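Local coordinates for protein F01G10.3, confirmed by transcript evidence (Caenorhabditis elegans, PDB 3K6J) that probably acts as an NAD+-dependent (3S)-3-hydroxyacyl-CoA dehydrogenase, the oxidoreductase part of a multifunctional enzyme, and holds a zinc ion, at residues M65-A70 with K91-V96; Y320-D323 with R328-N331; C373-V378 with I432-L437. All blocks are in the same frame, centred on the assembly; numbering follows the deposited sequence.

Contact 1: M65-A70 with K91-V96; sequences MGKAMA and KQELEV
K67 and E93 join two helices of the Rossmann-type NAD-binding domain through a salt bridge, with K67 NZ 2.8 Å from E93 OE2. The ammonium meets that oxygen nearly along its C-O axis, and the two side chains cross at about a right angle, so the lysine comes in across the glutamate instead of running beside it. The same nitrogen also donates to the backbone oxygen of G62, in the glycine-rich turn that leads into helix 64-75, so this one nitrogen has two acceptors.

The lysine reaches both partners because its chain stays extended as far as CD and then folds about its last bonds: chi3 at -72° and chi4 at -74° turn the ammonium out of its initial course. E93 meets it with a chain that stays extended beyond CG. Before the bend, the methylene part of K67 lies over helix 87-103, its CD 4.0 Å from the backbone N of L94 and 4.1 Å from L94 CD1. Further out, K67 CE rests 3.9 Å from E93 CB, so the two charged residues also touch through their carbons.

L94 has CG anti to the backbone N (chi1 -167°), which swings CD1 toward the lysine; its side chain also packs on L119 and I121 of strand 119-122, and A70 of helix 64-75 reaches L119 as well. The CA atoms of K67 and L94 are 7.0 Å apart at this, the nearest approach, and side chains make the contact. A buried lysine with an anionic mate and a carbonyl oxygen is consistent with a charged amine whose cost of burial is largely repaid, while its aliphatic part packs against L94 and E93 CB.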
loop_
_atom_site.group_PDB
_atom_site.type_symbol
_atom_site.label_atom_id
_atom_site.label_comp_id
_atom_site.label_asym_id
_atom_site.label_seq_id
_atom_site.Cartn_x
_atom_site.Cartn_y
_atom_site.Cartn_z
ATOM N N MET A 65 -10.785 5.338 5.728
ATOM C CA MET A 65 -10.167 4.152 6.310
ATOM C C MET A 65 -11.000 3.419 7.296
ATOM O O MET A 65 -10.983 2.254 7.337
ATOM C CB MET A 65 -8.806 4.444 6.916
ATOM C CG MET A 65 -7.709 4.536 5.921
ATOM S SD MET A 65 -7.426 3.057 4.992
ATOM C CE MET A 65 -7.492 3.743 3.451
ATOM N N GLY A 66 -11.693 4.142 8.130
ATOM C CA GLY A 66 -12.644 3.522 9.043
ATOM C C GLY A 66 -13.664 2.681 8.280
ATOM O O GLY A 66 -13.891 1.499 8.605
ATOM N N LYS A 67 -14.286 3.294 7.265
ATOM C CA LYS A 67 -15.280 2.603 6.443
ATOM C C LYS A 67 -14.601 1.421 5.709
ATOM O O LYS A 67 -15.123 0.321 5.681
ATOM C CB LYS A 67 -15.920 3.573 5.443
ATOM C CG LYS A 67 -16.941 4.548 6.056
ATOM C CD LYS A 67 -17.818 5.214 4.991
ATOM C CE LYS A 67 -17.007 6.256 4.161
ATOM N NZ LYS A 67 -16.704 7.531 4.905
ATOM N N ALA A 68 -13.413 1.643 5.152
ATOM C CA ALA A 68 -12.749 0.581 4.395
ATOM C C ALA A 68 -12.401 -0.621 5.289
ATOM O O ALA A 68 -12.624 -1.758 4.898
ATOM C CB ALA A 68 -11.539 1.116 3.636
ATOM N N MET A 69 -11.906 -0.374 6.499
ATOM C CA MET A 69 -11.631 -1.468 7.416
ATOM C C MET A 69 -12.891 -2.203 7.832
ATOM O O MET A 69 -12.899 -3.424 7.885
ATOM C CB MET A 69 -10.849 -1.021 8.660
ATOM C CG MET A 69 -9.411 -0.585 8.386
ATOM S SD MET A 69 -8.519 -0.261 9.930
ATOM C CE MET A 69 -9.251 1.307 10.448
ATOM N N ALA A 70 -13.949 -1.473 8.136
ATOM C CA ALA A 70 -15.192 -2.127 8.550
ATOM C C ALA A 70 -15.799 -3.012 7.469
ATOM O O ALA A 70 -16.391 -4.039 7.768
ATOM C CB ALA A 70 -16.233 -1.088 9.062
ATOM N N LYS A 91 -24.095 6.027 6.983
ATOM C CA LYS A 91 -24.854 5.199 6.031
ATOM C C LYS A 91 -24.922 5.815 4.631
ATOM O O LYS A 91 -24.892 5.093 3.625
ATOM C CB LYS A 91 -26.256 4.923 6.539
ATOM C CG LYS A 91 -26.298 4.130 7.829
ATOM C CD LYS A 91 -27.711 3.752 8.233
ATOM C CE LYS A 91 -27.743 3.392 9.709
ATOM N NZ LYS A 91 -28.728 2.318 9.958
ATOM N N GLN A 92 -24.990 7.145 4.572
ATOM C CA GLN A 92 -24.944 7.873 3.303
ATOM C C GLN A 92 -23.567 7.759 2.646
ATOM O O GLN A 92 -23.464 7.442 1.463
ATOM C CB GLN A 92 -25.396 9.344 3.481
ATOM C CG GLN A 92 -26.941 9.442 3.769
ATOM C CD GLN A 92 -27.468 10.801 4.315
ATOM O OE1 GLN A 92 -28.676 10.939 4.585
ATOM N NE2 GLN A 92 -26.582 11.788 4.478
ATOM N N GLU A 93 -22.512 8.011 3.410
ATOM C CA GLU A 93 -21.164 7.932 2.882
ATOM C C GLU A 93 -20.812 6.509 2.417
ATOM O O GLU A 93 -20.145 6.312 1.394
ATOM C CB GLU A 93 -20.171 8.462 3.906
ATOM C CG GLU A 93 -20.311 9.974 4.060
ATOM C CD GLU A 93 -19.165 10.612 4.776
ATOM O OE1 GLU A 93 -19.287 11.787 5.152
ATOM O OE2 GLU A 93 -18.136 9.949 4.963
ATOM N N LEU A 94 -21.305 5.531 3.159
ATOM C CA LEU A 94 -21.076 4.143 2.832
ATOM C C LEU A 94 -21.740 3.773 1.500
ATOM O O LEU A 94 -21.188 2.984 0.732
ATOM C CB LEU A 94 -21.598 3.271 3.966
ATOM C CG LEU A 94 -21.177 1.815 3.953
ATOM C CD1 LEU A 94 -19.661 1.630 4.275
ATOM C CD2 LEU A 94 -22.056 1.110 4.971
ATOM N N GLU A 95 -22.908 4.359 1.224
ATOM C CA GLU A 95 -23.596 4.113 -0.044
ATOM C C GLU A 95 -22.779 4.658 -1.202
ATOM O O GLU A 95 -22.693 3.993 -2.222
ATOM C CB GLU A 95 -25.037 4.683 -0.085
ATOM C CG GLU A 95 -26.075 3.924 0.772
ATOM C CD GLU A 95 -26.103 2.422 0.505
ATOM O OE1 GLU A 95 -26.235 2.025 -0.682
ATOM O OE2 GLU A 95 -26.006 1.629 1.480
ATOM N N VAL A 96 -22.194 5.848 -1.043
ATOM C CA VAL A 96 -21.360 6.423 -2.099
ATOM C C VAL A 96 -20.156 5.490 -2.318
ATOM O O VAL A 96 -19.756 5.222 -3.449
ATOM C CB VAL A 96 -20.854 7.869 -1.760
ATOM C CG1 VAL A 96 -19.716 8.283 -2.671
ATOM C CG2 VAL A 96 -21.967 8.910 -1.846
#

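Contact 2: Y320-D323 with R328-N331; sequences YKYD and RKEN
R328, just before the returning strand 329-330 of this beta hairpin, brings CG to 3.6 Å from D323 OD1, while its guanidinium turns along its own strand and pairs with E330 OE1 through NH2.

K329 faces Y322 in a non-hydrogen-bonded pair. Its CG, anti to the backbone N (chi1 -163°), lies 3.6 Å from Y322 CE1, and its CD sits over one face of the Y320 ring in a CH-pi contact, 3.9 Å from the centroid and offset toward the rim.

E330 pairs with K321 in the hydrogen-bonded position: K321 N donates to E330 O at 2.8 Å and 167°, whereas the return bond from E330 N to K321 O is weak. Beyond the backbone, K321 NZ meets E330 OE2 at 2.9 Å from above the carboxylate plane, completing a network with R328.

N331 brings ND2 to 3.8 Å from Y320 CE1, with ring and amide planes 59° apart.

The hairpin lies against helices 259-269 and 275-282: Y320 OH bonds D263 and Y322 OH bonds D280, while the side chains of Y320 and K329 both touch T277.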
loop_
_atom_site.group_PDB
_atom_site.type_symbol
_atom_site.label_atom_id
_atom_site.label_comp_id
_atom_site.label_asym_id
_atom_site.label_seq_id
_atom_site.Cartn_x
_atom_site.Cartn_y
_atom_site.Cartn_z
ATOM N N TYR A 320 -4.967 9.089 -19.772
ATOM C CA TYR A 320 -6.044 8.569 -20.597
ATOM C C TYR A 320 -7.159 9.611 -20.700
ATOM O O TYR A 320 -6.992 10.750 -20.267
ATOM C CB TYR A 320 -6.578 7.260 -20.006
ATOM C CG TYR A 320 -5.590 6.106 -20.045
ATOM C CD1 TYR A 320 -5.650 5.150 -21.061
ATOM C CD2 TYR A 320 -4.593 5.965 -19.066
ATOM C CE1 TYR A 320 -4.745 4.082 -21.104
ATOM C CE2 TYR A 320 -3.691 4.901 -19.106
ATOM C CZ TYR A 320 -3.779 3.964 -20.125
ATOM O OH TYR A 320 -2.908 2.912 -20.179
ATOM N N LYS A 321 -8.285 9.225 -21.288
ATOM C CA LYS A 321 -9.490 10.038 -21.212
ATOM C C LYS A 321 -10.653 9.217 -20.670
ATOM O O LYS A 321 -10.763 8.009 -20.911
ATOM C CB LYS A 321 -9.837 10.705 -22.557
ATOM C CG LYS A 321 -9.893 9.766 -23.765
ATOM C CD LYS A 321 -10.578 10.398 -24.976
ATOM C CE LYS A 321 -12.014 9.895 -25.132
ATOM N NZ LYS A 321 -12.527 10.125 -26.512
ATOM N N TYR A 322 -11.509 9.894 -19.921
ATOM C CA TYR A 322 -12.586 9.245 -19.211
ATOM C C TYR A 322 -13.899 9.923 -19.579
ATOM O O TYR A 322 -14.193 11.047 -19.153
ATOM C CB TYR A 322 -12.297 9.267 -17.703
ATOM C CG TYR A 322 -10.934 8.673 -17.387
ATOM C CD1 TYR A 322 -10.774 7.294 -17.229
ATOM C CD2 TYR A 322 -9.801 9.483 -17.296
ATOM C CE1 TYR A 322 -9.529 6.736 -16.966
ATOM C CE2 TYR A 322 -8.551 8.937 -17.042
ATOM C CZ TYR A 322 -8.427 7.561 -16.876
ATOM O OH TYR A 322 -7.204 7.010 -16.617
ATOM N N ASP A 323 -14.663 9.229 -20.414
ATOM C CA ASP A 323 -15.933 9.724 -20.924
ATOM C C ASP A 323 -16.977 9.864 -19.800
ATOM O O ASP A 323 -16.908 9.166 -18.777
ATOM C CB ASP A 323 -16.410 8.802 -22.062
ATOM C CG ASP A 323 -17.867 8.422 -21.941
ATOM O OD1 ASP A 323 -18.141 7.237 -21.634
ATOM O OD2 ASP A 323 -18.731 9.307 -22.134
ATOM N N ARG A 328 -15.592 5.537 -18.389
ATOM C CA ARG A 328 -14.792 4.454 -18.973
ATOM C C ARG A 328 -13.474 4.918 -19.608
ATOM O O ARG A 328 -13.431 5.909 -20.344
ATOM C CB ARG A 328 -15.621 3.580 -19.932
ATOM C CG ARG A 328 -16.175 4.284 -21.157
ATOM C CD ARG A 328 -16.772 3.279 -22.140
ATOM N NE ARG A 328 -16.366 3.567 -23.521
ATOM C CZ ARG A 328 -15.286 3.059 -24.125
ATOM N NH1 ARG A 328 -14.471 2.220 -23.490
ATOM N NH2 ARG A 328 -15.014 3.394 -25.384
ATOM N N LYS A 329 -12.408 4.189 -19.289
ATOM C CA LYS A 329 -11.059 4.487 -19.758
ATOM C C LYS A 329 -10.975 4.336 -21.275
ATOM O O LYS A 329 -11.486 3.370 -21.842
ATOM C CB LYS A 329 -10.052 3.545 -19.079
ATOM C CG LYS A 329 -8.589 3.996 -19.143
ATOM C CD LYS A 329 -7.600 2.847 -18.858
ATOM C CE LYS A 329 -7.729 2.305 -17.441
ATOM N NZ LYS A 329 -7.243 0.898 -17.322
ATOM N N GLU A 330 -10.323 5.298 -21.918
ATOM C CA GLU A 330 -10.175 5.310 -23.366
ATOM C C GLU A 330 -8.906 6.069 -23.712
ATOM O O GLU A 330 -8.526 6.997 -23.001
ATOM C CB GLU A 330 -11.396 5.981 -24.005
ATOM C CG GLU A 330 -11.674 5.612 -25.453
ATOM C CD GLU A 330 -12.916 6.321 -26.001
ATOM O OE1 GLU A 330 -14.050 5.936 -25.623
ATOM O OE2 GLU A 330 -12.762 7.262 -26.811
ATOM N N ASN A 331 -8.249 5.667 -24.792
ATOM C CA ASN A 331 -7.002 6.306 -25.217
ATOM C C ASN A 331 -7.256 7.745 -25.670
ATOM O O ASN A 331 -8.336 8.057 -26.179
ATOM C CB ASN A 331 -6.329 5.492 -26.333
ATOM C CG ASN A 331 -5.672 4.187 -25.830
ATOM O OD1 ASN A 331 -4.848 3.609 -26.529
ATOM N ND2 ASN A 331 -6.030 3.733 -24.632
#

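Contact 3: C373-V378 with I432-L437; sequences CIEEGV and IVADAL
E375 reaches A436 with its CG held between the backbone N and the carbonyl carbon (chi1 73°) and the rest of its chain extended, which carries the carboxylate out to the first turn of helix 435-440. The setting is a helix-end to helix-start contact: helix 355-375 closes in a Schellman motif, with G377 at positive phi, and the C-terminal helix starts just after its N-cap residue A434.

At that start, A436 N donates to E375 OE1 at 3.2 Å with an angle of 150°. The oxygen is met on its anti side, 34° out of the carboxylate plane, so the approach is tilted. D435 N also lies close, 3.3 Å from E375 OE1. An acidic group facing the amides of a first helical turn would suit the positive end of the helix dipole, and here it comes from a residue distant in sequence; the N-cap alanine has no side-chain acceptor, and D435 adds a second acid nearby. With an alanine in place of E375, the A436 amide would probably lose its acceptor from helix 355-375 and the helix start a nearby negative charge.

The other oxygen, OE2, turns toward R372 in a long, weak ion pair. A434 CB lies under the carboxylate, 3.9 Å from E375 OE2, and its methyl also packs on N368 and R372 of helix 355-375. Nearer the backbone, the CA atoms of E375 and A436 are 5.8 Å apart, an approach consistent with the small alanine side chain, and E375 CB is 3.8 Å from A436 CB.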
loop_
_atom_site.group_PDB
_atom_site.type_symbol
_atom_site.label_atom_id
_atom_site.label_comp_id
_atom_site.label_asym_id
_atom_site.label_seq_id
_atom_site.Cartn_x
_atom_site.Cartn_y
_atom_site.Cartn_z
ATOM N N CYS A 373 17.215 1.539 0.629
ATOM C CA CYS A 373 16.443 1.616 1.898
ATOM C C CYS A 373 16.921 0.630 2.949
ATOM O O CYS A 373 17.009 0.972 4.135
ATOM C CB CYS A 373 14.946 1.376 1.675
ATOM S SG CYS A 373 14.148 2.624 0.726
ATOM N N ILE A 374 17.192 -0.603 2.530
ATOM C CA ILE A 374 17.758 -1.574 3.454
ATOM C C ILE A 374 19.078 -1.047 4.105
ATOM O O ILE A 374 19.164 -0.930 5.336
ATOM C CB ILE A 374 17.966 -2.954 2.793
ATOM C CG1 ILE A 374 16.620 -3.579 2.411
ATOM C CG2 ILE A 374 18.720 -3.887 3.735
ATOM C CD1 ILE A 374 16.741 -4.669 1.381
ATOM N N GLU A 375 20.074 -0.701 3.292
ATOM C CA GLU A 375 21.394 -0.312 3.849
ATOM C C GLU A 375 21.358 0.977 4.700
ATOM O O GLU A 375 22.249 1.207 5.522
ATOM C CB GLU A 375 22.462 -0.197 2.753
ATOM C CG GLU A 375 22.313 1.030 1.854
ATOM C CD GLU A 375 23.384 1.117 0.757
ATOM O OE1 GLU A 375 24.181 0.150 0.590
ATOM O OE2 GLU A 375 23.415 2.161 0.050
ATOM N N GLU A 376 20.342 1.811 4.483
ATOM C CA GLU A 376 20.184 3.039 5.254
ATOM C C GLU A 376 19.464 2.831 6.598
ATOM O O GLU A 376 19.281 3.774 7.362
ATOM C CB GLU A 376 19.500 4.098 4.397
ATOM C CG GLU A 376 20.411 4.570 3.277
ATOM C CD GLU A 376 19.733 5.470 2.269
ATOM O OE1 GLU A 376 20.082 5.387 1.058
ATOM O OE2 GLU A 376 18.870 6.283 2.666
ATOM N N GLY A 377 19.080 1.590 6.890
ATOM C CA GLY A 377 18.374 1.268 8.139
ATOM C C GLY A 377 16.889 1.618 8.196
ATOM O O GLY A 377 16.258 1.440 9.236
ATOM N N VAL A 378 16.335 2.102 7.085
ATOM C CA VAL A 378 14.893 2.429 6.960
ATOM C C VAL A 378 13.996 1.189 7.081
ATOM O O VAL A 378 12.876 1.251 7.619
ATOM C CB VAL A 378 14.575 3.117 5.583
ATOM C CG1 VAL A 378 13.165 3.696 5.585
ATOM C CG2 VAL A 378 15.581 4.219 5.265
ATOM N N ILE A 432 23.097 4.097 -9.935
ATOM C CA ILE A 432 24.219 3.875 -9.018
ATOM C C ILE A 432 23.896 2.708 -8.092
ATOM O O ILE A 432 23.065 2.828 -7.185
ATOM C CB ILE A 432 24.505 5.127 -8.160
ATOM C CG1 ILE A 432 24.507 6.409 -9.023
ATOM C CG2 ILE A 432 25.776 4.916 -7.279
ATOM C CD1 ILE A 432 25.851 6.856 -9.556
ATOM N N VAL A 433 24.558 1.582 -8.321
ATOM C CA VAL A 433 24.301 0.357 -7.560
ATOM C C VAL A 433 24.609 0.499 -6.063
ATOM O O VAL A 433 25.652 1.020 -5.678
ATOM C CB VAL A 433 25.039 -0.859 -8.184
ATOM C CG1 VAL A 433 24.725 -2.148 -7.443
ATOM C CG2 VAL A 433 24.638 -1.020 -9.643
ATOM N N ALA A 434 23.685 0.035 -5.221
ATOM C CA ALA A 434 23.870 0.041 -3.767
ATOM C C ALA A 434 24.782 -1.095 -3.279
ATOM O O ALA A 434 24.720 -2.220 -3.801
ATOM C CB ALA A 434 22.514 -0.041 -3.066
ATOM N N ASP A 435 25.610 -0.802 -2.270
ATOM C CA ASP A 435 26.455 -1.814 -1.629
ATOM C C ASP A 435 25.669 -3.016 -1.125
ATOM O O ASP A 435 26.135 -4.144 -1.265
ATOM C CB ASP A 435 27.286 -1.210 -0.484
ATOM C CG ASP A 435 28.382 -0.256 -0.984
ATOM O OD1 ASP A 435 28.840 -0.413 -2.130
ATOM O OD2 ASP A 435 28.785 0.661 -0.234
ATOM N N ALA A 436 24.478 -2.794 -0.554
ATOM C CA ALA A 436 23.648 -3.918 -0.059
ATOM C C ALA A 436 23.166 -4.827 -1.194
ATOM O O ALA A 436 22.950 -6.024 -0.999
ATOM C CB ALA A 436 22.455 -3.411 0.766
ATOM N N LEU A 437 22.992 -4.255 -2.379
ATOM C CA LEU A 437 22.617 -5.064 -3.542
ATOM C C LEU A 437 23.802 -5.939 -3.966
ATOM O O LEU A 437 23.649 -7.161 -4.087
ATOM C CB LEU A 437 22.117 -4.198 -4.716
ATOM C CG LEU A 437 21.294 -4.926 -5.794
ATOM C CD1 LEU A 437 20.552 -3.930 -6.689
ATOM C CD2 LEU A 437 22.148 -5.843 -6.648
#

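How the contacts relate
The three contacts follow one another along the chain without touching, the closest two, contacts 1 and 2, being about 16 Å apart at their nearest atoms. Contact 1 is the buried one, within the NAD-binding domain; contacts 2 and 3 are partly buried, and contact 3 lies across the chain's centre from contact 1. No secondary-structure element is shared among them. Charge is used differently in each: a lysine-glutamate pair bridges two helices in contact 1, a salt-bridge network accompanies strand pairing in contact 2, and a glutamate carboxylate takes a backbone amide in contact 3. Aromatic rings take part only in 320-323 with 328-331.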